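Local coordinates for 2,3-dihydroxybenzoate-AMP ligase (Mycobacterium smegmatis, PDB 5KEI), which belongs to the ANL superfamily of AMP-binding enzymes, pairing a large N-terminal region with a smaller C-terminal domain, at residues D77-R82 / V189-P194; A85-L90 / F113-A118; G95-V100 / V140-A145. All coordinates share one frame; numbering follows the deposited sequence.

Contact 1: residues D77-R82 / V189-P194; sequences DRLADR and VTRAAP
Two arginine side chains and one leucine carry the meeting of 77-82 with 189-194, and no hydrogen bond spans it. The tip of Arg82 does the closest touching: NH2 lies 3.0 Å from Ala192 N, near the guanidinium plane and at its edge, but both atoms are donors, so the closeness is steric, not bonding. The same NH2 rests 3.4 Å from Arg191 CB. Its position follows from a chain that starts with CG beside the backbone N and bends once, at chi3 (54°), bringing the guanidinium up to the backbone of Arg191 and Ala192. Lower down, Arg82 CB sits 3.6 Å from Thr190 O, and the two carbonyl oxygens Arg82 O and Thr190 O approach to 3.3 Å as a pair of acceptors. Leu79 supplies the apolar part. Its methyl CD2 is placed over one face of the Arg191 guanidinium, 3.7 Å from Arg191 NE, the two side chains crossing obliquely. Arg191 reaches that methyl by folding at chi2 (-63°) and again at chi3. The like-charged groups keep some distance, with Arg82 NH2 4.7 Å from Arg191 NE, and any repulsion would probably be eased by the second shell, since Arg191 NH1 forms a salt bridge with Glu107. Thr190 OG1 is hydrogen-bonded to Trp186 O within its own helix, while Asp77 and Asp81 of the other segment form salt bridges with Arg52. Arg191 is the first residue to leave helical angles after helix 186-190, so the arginines meet where a short helix gives way to loop. This is surface packing of a helix end against the flank of helix 73-88, in the layered alpha/beta architecture of the large N-terminal region of ANL enzymes.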
ATOM      1  N   ASP A  77      11.440  10.899  20.243  1.00 35.07           N
ATOM      2  CA  ASP A  77      10.556  10.224  21.189  1.00 35.15           C
ATOM      3  C   ASP A  77       9.707  11.202  22.018  1.00 39.86           C
ATOM      4  O   ASP A  77       8.542  10.924  22.309  1.00 40.79           O
ATOM      5  CB  ASP A  77      11.381   9.340  22.126  1.00 36.68           C
ATOM      6  CG  ASP A  77      10.565   8.219  22.750  1.00 38.48           C
ATOM      7  OD1 ASP A  77       9.678   7.669  22.062  1.00 39.10           O
ATOM      8  OD2 ASP A  77      10.809   7.889  23.930  1.00 41.86           O
ATOM      9  N   ARG A  78      10.296  12.335  22.406  1.00 39.54           N
ATOM     10  CA  ARG A  78       9.583  13.356  23.177  1.00 40.03           C
ATOM     11  C   ARG A  78       8.585  14.103  22.295  1.00 42.17           C
ATOM     12  O   ARG A  78       7.457  14.371  22.707  1.00 40.53           O
ATOM     13  CB  ARG A  78      10.553  14.364  23.808  1.00 34.47           C
ATOM     14  CG  ARG A  78      11.462  13.784  24.878  1.00 41.67           C
ATOM     15  CD  ARG A  78      12.468  14.827  25.356  1.00 48.43           C
ATOM     16  NE  ARG A  78      13.771  14.230  25.668  1.00 56.21           N
ATOM     17  CZ  ARG A  78      14.929  14.602  25.120  1.00 53.28           C
ATOM     18  NH1 ARG A  78      14.970  15.586  24.229  1.00 50.88           N
ATOM     19  NH2 ARG A  78      16.055  13.990  25.472  1.00 53.76           N
ATOM     20  N   LEU A  79       9.021  14.438  21.083  1.00 35.08           N
ATOM     21  CA  LEU A  79       8.177  15.132  20.129  1.00 37.73           C
ATOM     22  C   LEU A  79       6.896  14.367  19.853  1.00 39.13           C
ATOM     23  O   LEU A  79       5.820  14.951  19.852  1.00 38.05           O
ATOM     24  CB  LEU A  79       8.933  15.365  18.828  1.00 42.00           C
ATOM     25  CG  LEU A  79      10.018  16.431  18.921  1.00 37.78           C
ATOM     26  CD1 LEU A  79      10.803  16.477  17.613  1.00 38.74           C
ATOM     27  CD2 LEU A  79       9.380  17.769  19.227  1.00 35.16           C
ATOM     28  N   ALA A  80       7.019  13.062  19.622  1.00 38.77           N
ATOM     29  CA  ALA A  80       5.856  12.222  19.385  1.00 35.07           C
ATOM     30  C   ALA A  80       4.945  12.206  20.607  1.00 37.97           C
ATOM     31  O   ALA A  80       3.722  12.257  20.464  1.00 35.19           O
ATOM     32  CB  ALA A  80       6.277  10.809  19.023  1.00 35.33           C
ATOM     33  N   ASP A  81       5.546  12.116  21.797  1.00 39.77           N
ATOM     34  CA  ASP A  81       4.791  12.158  23.054  1.00 43.04           C
ATOM     35  C   ASP A  81       4.003  13.455  23.136  1.00 41.25           C
ATOM     36  O   ASP A  81       2.797  13.452  23.407  1.00 44.84           O
ATOM     37  CB  ASP A  81       5.716  12.032  24.283  1.00 43.26           C
ATOM     38  CG  ASP A  81       6.059  10.581  24.636  1.00 47.85           C
ATOM     39  OD1 ASP A  81       5.350   9.656  24.186  1.00 53.12           O
ATOM     40  OD2 ASP A  81       7.046  10.361  25.375  1.00 46.14           O
ATOM     41  N   ARG A  82       4.688  14.567  22.888  1.00 40.81           N
ATOM     42  CA  ARG A  82       4.055  15.880  22.954  1.00 45.91           C
ATOM     43  C   ARG A  82       2.991  16.040  21.884  1.00 42.82           C
ATOM     44  O   ARG A  82       1.937  16.640  22.125  1.00 46.19           O
ATOM     45  CB  ARG A  82       5.096  16.989  22.830  1.00 45.49           C
ATOM     46  CG  ARG A  82       5.752  17.331  24.156  1.00 52.28           C
ATOM     47  CD  ARG A  82       6.941  18.237  23.942  1.00 60.38           C
ATOM     48  NE  ARG A  82       6.576  19.420  23.165  1.00 70.95           N
ATOM     49  CZ  ARG A  82       7.455  20.225  22.578  1.00 68.74           C
ATOM     50  NH1 ARG A  82       8.757  19.967  22.665  1.00 66.47           N
ATOM     51  NH2 ARG A  82       7.033  21.281  21.899  1.00 67.23           N
ATOM     52  N   VAL A 189      -0.670  22.801  17.840  1.00 44.21           N
ATOM     53  CA  VAL A 189      -1.305  21.685  18.525  1.00 46.45           C
ATOM     54  C   VAL A 189      -0.284  20.677  19.075  1.00 49.67           C
ATOM     55  O   VAL A 189      -0.453  20.163  20.179  1.00 51.74           O
ATOM     56  CB  VAL A 189      -2.302  20.953  17.600  1.00 46.13           C
ATOM     57  CG1 VAL A 189      -2.990  19.818  18.345  1.00 45.44           C
ATOM     58  CG2 VAL A 189      -3.333  21.931  17.058  1.00 43.77           C
ATOM     59  N   THR A 190       0.780  20.406  18.327  1.00 48.20           N
ATOM     60  CA  THR A 190       1.715  19.355  18.725  1.00 45.81           C
ATOM     61  C   THR A 190       2.877  19.867  19.584  1.00 48.91           C
ATOM     62  O   THR A 190       3.354  19.173  20.489  1.00 43.61           O
ATOM     63  CB  THR A 190       2.273  18.635  17.492  1.00 40.08           C
ATOM     64  OG1 THR A 190       2.946  19.576  16.653  1.00 42.58           O
ATOM     65  CG2 THR A 190       1.144  18.012  16.712  1.00 36.60           C
ATOM     66  N   ARG A 191       3.333  21.081  19.309  1.00 53.76           N
ATOM     67  CA  ARG A 191       4.393  21.670  20.121  1.00 59.86           C
ATOM     68  C   ARG A 191       3.770  22.537  21.195  1.00 62.80           C
ATOM     69  O   ARG A 191       2.689  23.094  20.990  1.00 66.11           O
ATOM     70  CB  ARG A 191       5.353  22.507  19.270  1.00 55.41           C
ATOM     71  CG  ARG A 191       5.870  21.821  18.009  1.00 51.40           C
ATOM     72  CD  ARG A 191       6.698  20.580  18.312  1.00 54.54           C
ATOM     73  NE  ARG A 191       7.735  20.406  17.299  1.00 54.76           N
ATOM     74  CZ  ARG A 191       7.580  19.724  16.166  1.00 51.39           C
ATOM     75  NH1 ARG A 191       6.417  19.135  15.902  1.00 43.36           N
ATOM     76  NH2 ARG A 191       8.591  19.629  15.297  1.00 44.15           N
ATOM     77  N   ALA A 192       4.438  22.645  22.337  1.00 63.80           N
ATOM     78  CA  ALA A 192       4.009  23.555  23.397  1.00 79.10           C
ATOM     79  C   ALA A 192       2.538  23.370  23.777  1.00 80.88           C
ATOM     80  O   ALA A 192       1.886  24.296  24.260  1.00 79.53           O
ATOM     81  CB  ALA A 192       4.265  25.010  22.978  1.00 81.36           C
ATOM     82  N   ALA A 193       2.009  22.179  23.523  1.00 79.97           N
ATOM     83  CA  ALA A 193       0.686  21.839  24.008  1.00 80.19           C
ATOM     84  C   ALA A 193       0.874  20.787  25.071  1.00 81.24           C
ATOM     85  O   ALA A 193       1.103  19.616  24.764  1.00 77.11           O
ATOM     86  CB  ALA A 193      -0.209  21.344  22.897  1.00 71.52           C
ATOM     87  N   PRO A 194       0.808  21.216  26.336  1.00 82.14           N
ATOM     88  CA  PRO A 194       0.978  20.309  27.466  1.00 78.90           C
ATOM     89  C   PRO A 194      -0.116  19.249  27.469  1.00 82.00           C
ATOM     90  O   PRO A 194      -1.137  19.371  26.776  1.00 79.90           O
ATOM     91  CB  PRO A 194       0.871  21.234  28.681  1.00 81.93           C
ATOM     92  CG  PRO A 194       0.044  22.380  28.200  1.00 81.71           C
ATOM     93  CD  PRO A 194       0.429  22.573  26.766  1.00 84.65           C
TER

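Contact 2: residues A85-L90 / F113-A118; sequences AGIAGL and FGLLRA
Apolar side-chain packing accounts for most of this buried contact, and Ile87 is its centre on the 85-90 side. With CG1 beside the backbone N (chi1 -75°) and CG2 anti to it, the residue sends its two branches to different partners. The longer branch ends in CD1, which meets the Leu115 methyl CD2 at 3.8 Å, the two side chains crossing at about a right angle. Leu115 leaves its helix heading away from 85-90, so the end of the side chain must turn back to Ile87. The shorter branch, CG2, lies 3.8 Å from Ala118 CB, a methyl directed at the other segment; Ile87 CB is also near it, 4.1 Å from Ala118 CB.

Side chain against backbone is the second kind of contact. Ile87 CD1 lies against the peptide joining Gly114 to Leu115, 3.8 Å from Gly114 C. Ala118 CB likewise comes 4.4 Å from Ala88 N.

Backbone hydrogen bonds run within each segment and none crosses between them: Gly89 N donates to Ala85 O over 2.9 Å, and Arg117 N to Phe113 O, also over 2.9 Å. The Arg117 guanidinium is engaged by Asp77 and Asp48.

Among its neighbours, helix 107-117 connects the adjacent parallel strands 97-101 and 121-124 in a beta-alpha-beta crossover, with Leu115 resting on Val98 and Val100 of the former. Phe113 turns to Leu267 and Met270 of helix 265-271, and helix 73-88 packs against helix 107-117 through Ile87 and, further back, Ala80 and Ala84.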
ATOM      1  N   ALA A  85      -0.195  14.074  23.089  1.00 43.05           N
ATOM      2  CA  ALA A  85      -0.981  14.797  24.083  1.00 41.11           C
ATOM      3  C   ALA A  85      -1.803  15.886  23.398  1.00 42.16           C
ATOM      4  O   ALA A  85      -2.989  16.032  23.668  1.00 40.86           O
ATOM      5  CB  ALA A  85      -0.082  15.391  25.146  1.00 43.63           C
ATOM      6  N   GLY A  86      -1.168  16.638  22.498  1.00 45.89           N
ATOM      7  CA  GLY A  86      -1.859  17.666  21.734  1.00 40.99           C
ATOM      8  C   GLY A  86      -3.056  17.111  20.972  1.00 46.94           C
ATOM      9  O   GLY A  86      -4.154  17.698  20.985  1.00 44.82           O
ATOM     10  N   ILE A  87      -2.844  15.964  20.323  1.00 42.97           N
ATOM     11  CA  ILE A  87      -3.869  15.325  19.498  1.00 42.30           C
ATOM     12  C   ILE A  87      -5.026  14.813  20.349  1.00 41.07           C
ATOM     13  O   ILE A  87      -6.189  15.031  20.012  1.00 42.27           O
ATOM     14  CB  ILE A  87      -3.279  14.163  18.673  1.00 34.32           C
ATOM     15  CG1 ILE A  87      -2.447  14.715  17.508  1.00 39.00           C
ATOM     16  CG2 ILE A  87      -4.387  13.277  18.141  1.00 31.49           C
ATOM     17  CD1 ILE A  87      -1.389  13.745  16.953  1.00 32.49           C
ATOM     18  N   ALA A  88      -4.698  14.122  21.440  1.00 42.12           N
ATOM     19  CA  ALA A  88      -5.688  13.695  22.426  1.00 44.13           C
ATOM     20  C   ALA A  88      -6.464  14.899  22.989  1.00 44.29           C
ATOM     21  O   ALA A  88      -7.648  14.795  23.346  1.00 43.03           O
ATOM     22  CB  ALA A  88      -5.006  12.918  23.564  1.00 39.33           C
ATOM     23  N   GLY A  89      -5.785  16.039  23.047  1.00 41.73           N
ATOM     24  CA  GLY A  89      -6.379  17.282  23.499  1.00 45.55           C
ATOM     25  C   GLY A  89      -7.473  17.852  22.608  1.00 44.10           C
ATOM     26  O   GLY A  89      -8.277  18.674  23.059  1.00 48.56           O
ATOM     27  N   LEU A  90      -7.509  17.438  21.348  1.00 42.75           N
ATOM     28  CA  LEU A  90      -8.546  17.918  20.434  1.00 43.44           C
ATOM     29  C   LEU A  90      -9.774  17.025  20.539  1.00 44.62           C
ATOM     30  O   LEU A  90     -10.829  17.332  19.983  1.00 46.27           O
ATOM     31  CB  LEU A  90      -8.045  17.957  18.980  1.00 43.87           C
ATOM     32  CG  LEU A  90      -6.842  18.828  18.587  1.00 43.62           C
ATOM     33  CD1 LEU A  90      -6.498  18.602  17.120  1.00 44.00           C
ATOM     34  CD2 LEU A  90      -7.104  20.305  18.837  1.00 37.49           C
ATOM     35  N   PHE A 113       4.215   8.809  14.716  1.00 27.62           N
ATOM     36  CA  PHE A 113       4.260   8.270  16.073  1.00 30.17           C
ATOM     37  C   PHE A 113       3.410   9.107  17.031  1.00 31.93           C
ATOM     38  O   PHE A 113       2.828   8.565  17.968  1.00 30.79           O
ATOM     39  CB  PHE A 113       5.715   8.155  16.552  1.00 30.93           C
ATOM     40  CG  PHE A 113       6.481   7.103  15.818  1.00 27.82           C
ATOM     41  CD1 PHE A 113       7.322   7.436  14.770  1.00 33.06           C
ATOM     42  CD2 PHE A 113       6.295   5.771  16.120  1.00 30.61           C
ATOM     43  CE1 PHE A 113       7.996   6.455  14.065  1.00 33.59           C
ATOM     44  CE2 PHE A 113       6.960   4.787  15.425  1.00 27.66           C
ATOM     45  CZ  PHE A 113       7.815   5.134  14.397  1.00 31.33           C
ATOM     46  N   GLY A 114       3.307  10.411  16.763  1.00 29.15           N
ATOM     47  CA  GLY A 114       2.399  11.281  17.484  1.00 29.19           C
ATOM     48  C   GLY A 114       0.986  10.749  17.397  1.00 31.55           C
ATOM     49  O   GLY A 114       0.319  10.533  18.414  1.00 36.25           O
ATOM     50  N   LEU A 115       0.530  10.512  16.173  1.00 30.23           N
ATOM     51  CA  LEU A 115      -0.783   9.923  15.953  1.00 28.90           C
ATOM     52  C   LEU A 115      -0.938   8.541  16.609  1.00 33.14           C
ATOM     53  O   LEU A 115      -1.958   8.260  17.253  1.00 33.47           O
ATOM     54  CB  LEU A 115      -1.062   9.839  14.451  1.00 31.23           C
ATOM     55  CG  LEU A 115      -1.488  11.168  13.820  1.00 31.95           C
ATOM     56  CD1 LEU A 115      -1.433  11.109  12.313  1.00 29.18           C
ATOM     57  CD2 LEU A 115      -2.894  11.524  14.294  1.00 30.39           C
ATOM     58  N   LEU A 116       0.070   7.684  16.449  1.00 31.97           N
ATOM     59  CA  LEU A 116       0.012   6.327  16.997  1.00 35.71           C
ATOM     60  C   LEU A 116      -0.112   6.328  18.523  1.00 34.19           C
ATOM     61  O   LEU A 116      -0.825   5.501  19.103  1.00 29.47           O
ATOM     62  CB  LEU A 116       1.251   5.522  16.589  1.00 28.23           C
ATOM     63  CG  LEU A 116       1.375   5.127  15.116  1.00 34.01           C
ATOM     64  CD1 LEU A 116       2.740   4.517  14.856  1.00 32.16           C
ATOM     65  CD2 LEU A 116       0.262   4.184  14.685  1.00 26.92           C
ATOM     66  N   ARG A 117       0.591   7.255  19.165  1.00 31.03           N
ATOM     67  CA  ARG A 117       0.611   7.306  20.623  1.00 33.11           C
ATOM     68  C   ARG A 117      -0.679   7.886  21.185  1.00 38.28           C
ATOM     69  O   ARG A 117      -0.975   7.692  22.351  1.00 43.93           O
ATOM     70  CB  ARG A 117       1.815   8.103  21.116  1.00 33.30           C
ATOM     71  CG  ARG A 117       3.135   7.465  20.734  1.00 30.30           C
ATOM     72  CD  ARG A 117       4.166   7.627  21.779  1.00 33.48           C
ATOM     73  NE  ARG A 117       5.270   6.718  21.515  1.00 34.32           N
ATOM     74  CZ  ARG A 117       6.522   7.120  21.393  1.00 34.78           C
ATOM     75  NH1 ARG A 117       6.808   8.403  21.551  1.00 37.36           N
ATOM     76  NH2 ARG A 117       7.481   6.245  21.141  1.00 31.85           N
ATOM     77  N   ALA A 118      -1.451   8.585  20.356  1.00 36.57           N
ATOM     78  CA  ALA A 118      -2.787   8.993  20.764  1.00 34.78           C
ATOM     79  C   ALA A 118      -3.772   7.840  20.519  1.00 34.68           C
ATOM     80  O   ALA A 118      -4.945   7.897  20.909  1.00 32.72           O
ATOM     81  CB  ALA A 118      -3.217  10.250  20.029  1.00 34.09           C
TER

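Contact 3: residues G95-V100 / V140-A145; sequences GDRVLV and VSSAVA
Val140, in the last turn of helix 131-141, accepts a bond from a water at its O (2.7 Å from water 1), and that water accepts in turn from Arg97 NH1. Next, Ser141 O takes Arg97 NE at 2.4 Å, a very short bond that is also bent, its N-H...O angle only 120°; the donor stands above the carbonyl plane, which suggests a tight, somewhat strained fit. A bend at chi3 (-86°) brings the Arg97 guanidinium to this place, and its NH1 is also hydrogen-bonded to Ser20 OG. Ser141 OG bonds back to Phe137 O. Ser142 has positive phi and leaves the helix; its O receives a bond from water 2, which accepts from Arg97 N and lies over one face of the Arg97 guanidinium. The chain is now heading for strand 145-149, which runs parallel beside strand 97-101 in the mixed sheet of the large ANL region, while strand 121-124, preceding helix 131-141, borders the other edge of 97-101; the connection therefore skips one strand. At Ala143, CA makes a CA-H...O contact of 3.1 Å with Arg97 O, and CB packs 3.7 Å from Leu99 CG. Val144 N then donates to the same Arg97 O over 2.9 Å, nearly along the C=O axis (172°), and its methyl CG2 lies 3.7 Å from Asp96 OD2, an oxygen hydrogen-bonded to Arg93 N. Ala145 O accepts Leu99 N at 3.1 Å from above the carbonyl plane, and Ala145 CB faces the Val98 methyl CG1 across 4.1 Å.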
ATOM      1  N   GLY A  95      -8.584   4.500  18.264  1.00 40.58           N
ATOM      2  CA  GLY A  95      -9.368   3.868  17.220  1.00 37.69           C
ATOM      3  C   GLY A  95      -9.827   4.822  16.130  1.00 34.36           C
ATOM      4  O   GLY A  95     -10.180   4.393  15.039  1.00 36.73           O
ATOM      5  N   ASP A  96      -9.840   6.113  16.431  1.00 31.30           N
ATOM      6  CA  ASP A  96     -10.257   7.126  15.457  1.00 33.98           C
ATOM      7  C   ASP A  96      -9.301   7.155  14.280  1.00 35.23           C
ATOM      8  O   ASP A  96      -8.090   7.140  14.451  1.00 31.95           O
ATOM      9  CB  ASP A  96     -10.312   8.516  16.097  1.00 35.98           C
ATOM     10  CG  ASP A  96     -11.603   8.754  16.884  1.00 43.00           C
ATOM     11  OD1 ASP A  96     -12.432   7.817  16.960  1.00 40.77           O
ATOM     12  OD2 ASP A  96     -11.785   9.881  17.418  1.00 43.74           O
ATOM     13  N   ARG A  97      -9.837   7.224  13.074  1.00 36.51           N
ATOM     14  CA  ARG A  97      -8.954   7.230  11.922  1.00 30.29           C
ATOM     15  C   ARG A  97      -8.748   8.658  11.458  1.00 31.80           C
ATOM     16  O   ARG A  97      -9.647   9.500  11.535  1.00 32.93           O
ATOM     17  CB  ARG A  97      -9.525   6.285  10.872  1.00 31.04           C
ATOM     18  CG  ARG A  97      -9.761   4.955  11.602  1.00 32.78           C
ATOM     19  CD  ARG A  97     -10.439   3.890  10.857  1.00 37.84           C
ATOM     20  NE  ARG A  97     -11.897   3.942  10.897  1.00 40.24           N
ATOM     21  CZ  ARG A  97     -12.656   3.792  11.980  1.00 33.54           C
ATOM     22  NH1 ARG A  97     -13.972   3.820  11.844  1.00 36.20           N
ATOM     23  NH2 ARG A  97     -12.125   3.648  13.183  1.00 34.32           N
ATOM     24  N   VAL A  98      -7.516   8.940  11.066  1.00 28.74           N
ATOM     25  CA  VAL A  98      -7.090  10.281  10.723  1.00 26.88           C
ATOM     26  C   VAL A  98      -6.400  10.241   9.365  1.00 27.00           C
ATOM     27  O   VAL A  98      -5.429   9.514   9.178  1.00 26.85           O
ATOM     28  CB  VAL A  98      -6.134  10.862  11.812  1.00 23.50           C
ATOM     29  CG1 VAL A  98      -5.568  12.226  11.389  1.00 25.26           C
ATOM     30  CG2 VAL A  98      -6.866  10.953  13.173  1.00 30.24           C
ATOM     31  N   LEU A  99      -6.903  11.016   8.415  1.00 30.27           N
ATOM     32  CA  LEU A  99      -6.290  11.068   7.093  1.00 29.55           C
ATOM     33  C   LEU A  99      -4.994  11.849   7.178  1.00 27.99           C
ATOM     34  O   LEU A  99      -4.963  12.947   7.715  1.00 30.72           O
ATOM     35  CB  LEU A  99      -7.229  11.710   6.070  1.00 30.33           C
ATOM     36  CG  LEU A  99      -8.551  11.009   5.779  1.00 32.44           C
ATOM     37  CD1 LEU A  99      -9.324  11.755   4.695  1.00 34.47           C
ATOM     38  CD2 LEU A  99      -8.322   9.582   5.363  1.00 29.50           C
ATOM     39  N   VAL A 100      -3.922  11.282   6.642  1.00 29.49           N
ATOM     40  CA  VAL A 100      -2.621  11.950   6.656  1.00 33.59           C
ATOM     41  C   VAL A 100      -2.026  12.116   5.245  1.00 33.97           C
ATOM     42  O   VAL A 100      -1.934  11.151   4.477  1.00 30.46           O
ATOM     43  CB  VAL A 100      -1.624  11.177   7.536  1.00 27.83           C
ATOM     44  CG1 VAL A 100      -0.288  11.900   7.597  1.00 30.34           C
ATOM     45  CG2 VAL A 100      -2.203  10.975   8.915  1.00 31.08           C
ATOM     46  N   VAL A 140     -14.682   5.870   3.753  1.00 36.84           N
ATOM     47  CA  VAL A 140     -14.386   4.472   4.064  1.00 36.51           C
ATOM     48  C   VAL A 140     -13.857   4.333   5.506  1.00 34.72           C
ATOM     49  O   VAL A 140     -14.215   3.394   6.222  1.00 34.28           O
ATOM     50  CB  VAL A 140     -13.380   3.872   3.046  1.00 35.25           C
ATOM     51  CG1 VAL A 140     -12.964   2.461   3.455  1.00 34.14           C
ATOM     52  CG2 VAL A 140     -13.986   3.845   1.640  1.00 32.95           C
ATOM     53  N   SER A 141     -13.041   5.295   5.937  1.00 33.64           N
ATOM     54  CA  SER A 141     -12.367   5.216   7.229  1.00 35.41           C
ATOM     55  C   SER A 141     -13.132   5.855   8.388  1.00 34.79           C
ATOM     56  O   SER A 141     -12.731   5.695   9.545  1.00 33.93           O
ATOM     57  CB  SER A 141     -10.978   5.870   7.147  1.00 28.63           C
ATOM     58  OG  SER A 141     -11.068   7.231   6.756  1.00 29.07           O
ATOM     59  N   SER A 142     -14.202   6.588   8.086  1.00 34.50           N
ATOM     60  CA  SER A 142     -14.883   7.400   9.108  1.00 35.45           C
ATOM     61  C   SER A 142     -13.889   8.338   9.789  1.00 31.69           C
ATOM     62  O   SER A 142     -13.969   8.566  10.991  1.00 35.33           O
ATOM     63  CB  SER A 142     -15.573   6.520  10.164  1.00 28.69           C
ATOM     64  OG  SER A 142     -16.565   5.698   9.569  1.00 35.26           O
ATOM     65  N   ALA A 143     -12.950   8.865   9.009  1.00 33.52           N
ATOM     66  CA  ALA A 143     -11.949   9.792   9.521  1.00 33.52           C
ATOM     67  C   ALA A 143     -12.588  10.936  10.301  1.00 33.62           C
ATOM     68  O   ALA A 143     -13.652  11.434   9.934  1.00 38.05           O
ATOM     69  CB  ALA A 143     -11.100  10.341   8.378  1.00 33.66           C
ATOM     70  N   VAL A 144     -11.935  11.340  11.386  1.00 33.83           N
ATOM     71  CA  VAL A 144     -12.436  12.422  12.227  1.00 34.94           C
ATOM     72  C   VAL A 144     -11.547  13.661  12.082  1.00 32.72           C
ATOM     73  O   VAL A 144     -11.860  14.734  12.588  1.00 35.79           O
ATOM     74  CB  VAL A 144     -12.530  11.989  13.715  1.00 28.65           C
ATOM     75  CG1 VAL A 144     -13.254  10.668  13.808  1.00 32.87           C
ATOM     76  CG2 VAL A 144     -11.151  11.880  14.352  1.00 24.08           C
ATOM     77  N   ALA A 145     -10.443  13.510  11.365  1.00 33.92           N
ATOM     78  CA  ALA A 145      -9.517  14.612  11.185  1.00 32.23           C
ATOM     79  C   ALA A 145      -8.669  14.434   9.931  1.00 31.62           C
ATOM     80  O   ALA A 145      -8.752  13.415   9.246  1.00 30.39           O
ATOM     81  CB  ALA A 145      -8.638  14.770  12.414  1.00 27.97           C
TER
HETATM   82  O   HOH W   1     -14.951   3.397   8.777  1.00 34.81           O
HETATM   83  O   HOH W   2     -12.550   7.401  13.007  1.00 36.87           O

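Contacts 2 and 3 are buried, contact 1 lies at the surface, and the chemistry changes accordingly. Contact 3 joins sheet strand to incoming strand through backbone bonds, an arginine and ordered waters; contact 2 is carried by aliphatic side chains, with no hydrogen bond across it; contact 1 sets Arg82 against a loop and Leu79 over Arg191, again with no hydrogen bond across. Contacts 1 and 2 share helix 73-88 and touch through a salt bridge from Arg117 to Asp77 and a long, weak ion pair to Asp81. Contacts 2 and 3 touch through Leu115, where the helix layer meets the sheet. Contacts 1 and 3 do not touch, their nearest atoms lying about 10 Å apart.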